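Side-chain contact in WbbZ protein (Klebsiella pneumoniae subsp. pneumoniae NTUH-K2044, PDB 6X1L), which is of uncharacterised function but belongs to the polysaccharide pyruvyl transferase family, so it probably transfers pyruvyl groups to cell-surface polysaccharide: residues A[229-234]-A[239-244]. Residues are numbered along the deposited sequence; the frame is centred on the assembly and turned at random.
Sequences HVAILA and KEVNFY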
ATOM      1  N   HIS A 229      -4.119 -12.262  -8.696  1.00 42.14           N
ATOM      2  CA  HIS A 229      -5.043 -11.620  -7.775  1.00 50.89           C
ATOM      3  C   HIS A 229      -5.452 -10.223  -8.213  1.00 48.36           C
ATOM      4  O   HIS A 229      -6.470  -9.722  -7.729  1.00 53.74           O
ATOM      5  CB  HIS A 229      -4.451 -11.629  -6.369  1.00 49.86           C
ATOM      6  CG  HIS A 229      -4.502 -12.986  -5.743  1.00 55.75           C
ATOM      7  ND1 HIS A 229      -3.508 -13.924  -5.922  1.00 59.58           N
ATOM      8  CD2 HIS A 229      -5.465 -13.592  -5.008  1.00 59.84           C
ATOM      9  CE1 HIS A 229      -3.840 -15.037  -5.292  1.00 66.37           C
ATOM     10  NE2 HIS A 229      -5.024 -14.863  -4.733  1.00 59.56           N
ATOM     11  N   VAL A 230      -4.724  -9.604  -9.141  1.00 48.33           N
ATOM     12  CA  VAL A 230      -5.293  -8.475  -9.869  1.00 49.17           C
ATOM     13  C   VAL A 230      -6.500  -8.935 -10.678  1.00 50.73           C
ATOM     14  O   VAL A 230      -7.570  -8.316 -10.644  1.00 51.24           O
ATOM     15  CB  VAL A 230      -4.231  -7.818 -10.768  1.00 48.74           C
ATOM     16  CG1 VAL A 230      -4.875  -6.749 -11.646  1.00 48.22           C
ATOM     17  CG2 VAL A 230      -3.112  -7.225  -9.925  1.00 44.90           C
ATOM     18  N   ALA A 231      -6.346 -10.039 -11.410  1.00 56.04           N
ATOM     19  CA  ALA A 231      -7.460 -10.571 -12.187  1.00 50.09           C
ATOM     20  C   ALA A 231      -8.630 -10.945 -11.289  1.00 49.26           C
ATOM     21  O   ALA A 231      -9.790 -10.678 -11.625  1.00 56.48           O
ATOM     22  CB  ALA A 231      -6.999 -11.776 -13.007  1.00 50.01           C
ATOM     23  N   ILE A 232      -8.347 -11.558 -10.136  1.00 41.60           N
ATOM     24  CA  ILE A 232      -9.415 -11.933  -9.215  1.00 49.05           C
ATOM     25  C   ILE A 232     -10.118 -10.693  -8.671  1.00 50.36           C
ATOM     26  O   ILE A 232     -11.352 -10.606  -8.682  1.00 50.21           O
ATOM     27  CB  ILE A 232      -8.861 -12.820  -8.084  1.00 50.53           C
ATOM     28  CG1 ILE A 232      -8.576 -14.234  -8.613  1.00 45.97           C
ATOM     29  CG2 ILE A 232      -9.839 -12.878  -6.922  1.00 50.70           C
ATOM     30  CD1 ILE A 232      -7.897 -15.132  -7.614  1.00 47.36           C
ATOM     31  N   LEU A 233      -9.345  -9.711  -8.194  1.00 50.89           N
ATOM     32  CA  LEU A 233      -9.941  -8.492  -7.652  1.00 42.88           C
ATOM     33  C   LEU A 233     -10.806  -7.794  -8.691  1.00 46.91           C
ATOM     34  O   LEU A 233     -11.953  -7.424  -8.416  1.00 52.45           O
ATOM     35  CB  LEU A 233      -8.851  -7.546  -7.152  1.00 42.94           C
ATOM     36  CG  LEU A 233      -8.156  -7.849  -5.826  1.00 43.29           C
ATOM     37  CD1 LEU A 233      -7.132  -6.762  -5.538  1.00 43.99           C
ATOM     38  CD2 LEU A 233      -9.168  -7.957  -4.694  1.00 44.12           C
ATOM     39  N   ALA A 234     -10.271  -7.609  -9.899  1.00 47.31           N
ATOM     40  CA  ALA A 234     -11.047  -6.973 -10.956  1.00 51.32           C
ATOM     41  C   ALA A 234     -12.289  -7.782 -11.307  1.00 56.72           C
ATOM     42  O   ALA A 234     -13.329  -7.202 -11.640  1.00 58.97           O
ATOM     43  CB  ALA A 234     -10.172  -6.762 -12.189  1.00 51.18           C
ATOM     44  N   LYS A 239     -15.352  -5.954 -13.433  1.00 58.19           N
ATOM     45  CA  LYS A 239     -14.681  -5.264 -14.521  1.00 57.74           C
ATOM     46  C   LYS A 239     -14.553  -6.170 -15.738  1.00 64.26           C
ATOM     47  O   LYS A 239     -14.704  -7.392 -15.661  1.00 65.59           O
ATOM     48  CB  LYS A 239     -13.290  -4.798 -14.093  1.00 55.65           C
ATOM     49  CG  LYS A 239     -13.267  -3.948 -12.839  1.00 51.38           C
ATOM     50  CD  LYS A 239     -13.987  -2.632 -13.057  1.00 53.81           C
ATOM     51  CE  LYS A 239     -13.801  -1.704 -11.865  1.00 50.16           C
ATOM     52  NZ  LYS A 239     -14.592  -0.459 -12.038  1.00 50.60           N
ATOM     53  N   GLU A 240     -14.271  -5.544 -16.877  1.00 65.37           N
ATOM     54  CA  GLU A 240     -13.850  -6.263 -18.073  1.00 70.74           C
ATOM     55  C   GLU A 240     -12.370  -6.592 -17.921  1.00 69.44           C
ATOM     56  O   GLU A 240     -11.534  -5.687 -17.825  1.00 57.71           O
ATOM     57  CB  GLU A 240     -14.119  -5.418 -19.313  1.00 73.39           C
ATOM     58  CG  GLU A 240     -13.702  -6.061 -20.613  1.00 80.75           C
ATOM     59  CD  GLU A 240     -14.075  -5.215 -21.809  1.00 88.52           C
ATOM     60  OE1 GLU A 240     -14.959  -4.344 -21.664  1.00 92.06           O
ATOM     61  OE2 GLU A 240     -13.481  -5.417 -22.888  1.00 92.74           O
ATOM     62  N   VAL A 241     -12.040  -7.883 -17.881  1.00 61.78           N
ATOM     63  CA  VAL A 241     -10.712  -8.344 -17.491  1.00 55.00           C
ATOM     64  C   VAL A 241     -10.120  -9.191 -18.608  1.00 63.59           C
ATOM     65  O   VAL A 241     -10.758 -10.138 -19.084  1.00 62.28           O
ATOM     66  CB  VAL A 241     -10.759  -9.143 -16.179  1.00 55.70           C
ATOM     67  CG1 VAL A 241      -9.355  -9.560 -15.756  1.00 55.34           C
ATOM     68  CG2 VAL A 241     -11.440  -8.331 -15.094  1.00 51.32           C
ATOM     69  N   ASN A 242      -8.897  -8.855 -19.011  1.00 66.18           N
ATOM     70  CA  ASN A 242      -8.133  -9.618 -19.996  1.00 67.93           C
ATOM     71  C   ASN A 242      -6.950 -10.244 -19.263  1.00 64.37           C
ATOM     72  O   ASN A 242      -5.968  -9.563 -18.952  1.00 59.31           O
ATOM     73  CB  ASN A 242      -7.683  -8.723 -21.146  1.00 70.48           C
ATOM     74  CG  ASN A 242      -8.851  -8.149 -21.921  1.00 73.31           C
ATOM     75  OD1 ASN A 242      -9.744  -8.882 -22.347  1.00 73.61           O
ATOM     76  ND2 ASN A 242      -8.861  -6.833 -22.092  1.00 68.80           N
ATOM     77  N   PHE A 243      -7.056 -11.540 -18.985  1.00 61.00           N
ATOM     78  CA  PHE A 243      -6.115 -12.264 -18.140  1.00 56.03           C
ATOM     79  C   PHE A 243      -5.131 -13.035 -19.013  1.00 60.73           C
ATOM     80  O   PHE A 243      -5.541 -13.767 -19.921  1.00 63.29           O
ATOM     81  CB  PHE A 243      -6.881 -13.214 -17.218  1.00 57.68           C
ATOM     82  CG  PHE A 243      -6.081 -13.738 -16.063  1.00 57.99           C
ATOM     83  CD1 PHE A 243      -4.898 -13.132 -15.679  1.00 52.53           C
ATOM     84  CD2 PHE A 243      -6.521 -14.851 -15.356  1.00 60.11           C
ATOM     85  CE1 PHE A 243      -4.170 -13.622 -14.611  1.00 51.35           C
ATOM     86  CE2 PHE A 243      -5.799 -15.346 -14.294  1.00 56.48           C
ATOM     87  CZ  PHE A 243      -4.625 -14.729 -13.918  1.00 54.16           C
ATOM     88  N   TYR A 244      -3.829 -12.879 -18.729  1.00 59.77           N
ATOM     89  CA  TYR A 244      -2.783 -13.492 -19.539  1.00 61.51           C
ATOM     90  C   TYR A 244      -2.047 -14.587 -18.763  1.00 58.31           C
ATOM     91  O   TYR A 244      -1.967 -14.540 -17.530  1.00 52.38           O
ATOM     92  CB  TYR A 244      -1.775 -12.435 -20.009  1.00 56.29           C
ATOM     93  CG  TYR A 244      -2.327 -11.500 -21.064  1.00 64.37           C
ATOM     94  CD1 TYR A 244      -3.194 -10.469 -20.723  1.00 58.75           C
ATOM     95  CD2 TYR A 244      -1.980 -11.649 -22.400  1.00 68.01           C
ATOM     96  CE1 TYR A 244      -3.700  -9.616 -21.685  1.00 68.14           C
ATOM     97  CE2 TYR A 244      -2.480 -10.799 -23.366  1.00 75.56           C
ATOM     98  CZ  TYR A 244      -3.338  -9.785 -23.002  1.00 71.89           C
ATOM     99  OH  TYR A 244      -3.837  -8.940 -23.964  1.00 76.37           O
TER
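The methyl of A231 sits squarely over one face of the F243 ring, a CH-pi contact with CB 3.6 Å from the ring centroid and only 7° off its normal. CG of F243 lies anti to the backbone N (chi1 -164°), which swings the ring toward the helix. One turn further along the helix, A234 CB meets the V241 branch CG2 at 3.5 Å, while V241 CG1 lies more loosely, 4.2 Å from A231 CB. With alanine methyls facing the strand, the axes of the two short segments approach to 8.7 Å. The K239 end is looser and only partly exposed: its CB and CG lie against A234, and E240, on the far side of the strand, is the solvent-exposed residue. K239 N donates to A234 O (3.0 Å, 162° at the hydrogen), tying the last turns of helix 228-236 to the residue just before strand 240-243. The K239 chain bends at chi2 and leads its NZ away to the carbonyls of E218 and Y220. Helix and strand run nearly antiparallel, the second half of a beta-alpha-beta unit begun by strand 220-225, which pairs in parallel with 240-243; on the strand's other edge lies 266-268, and helix 203-218 packs against V230 and L233.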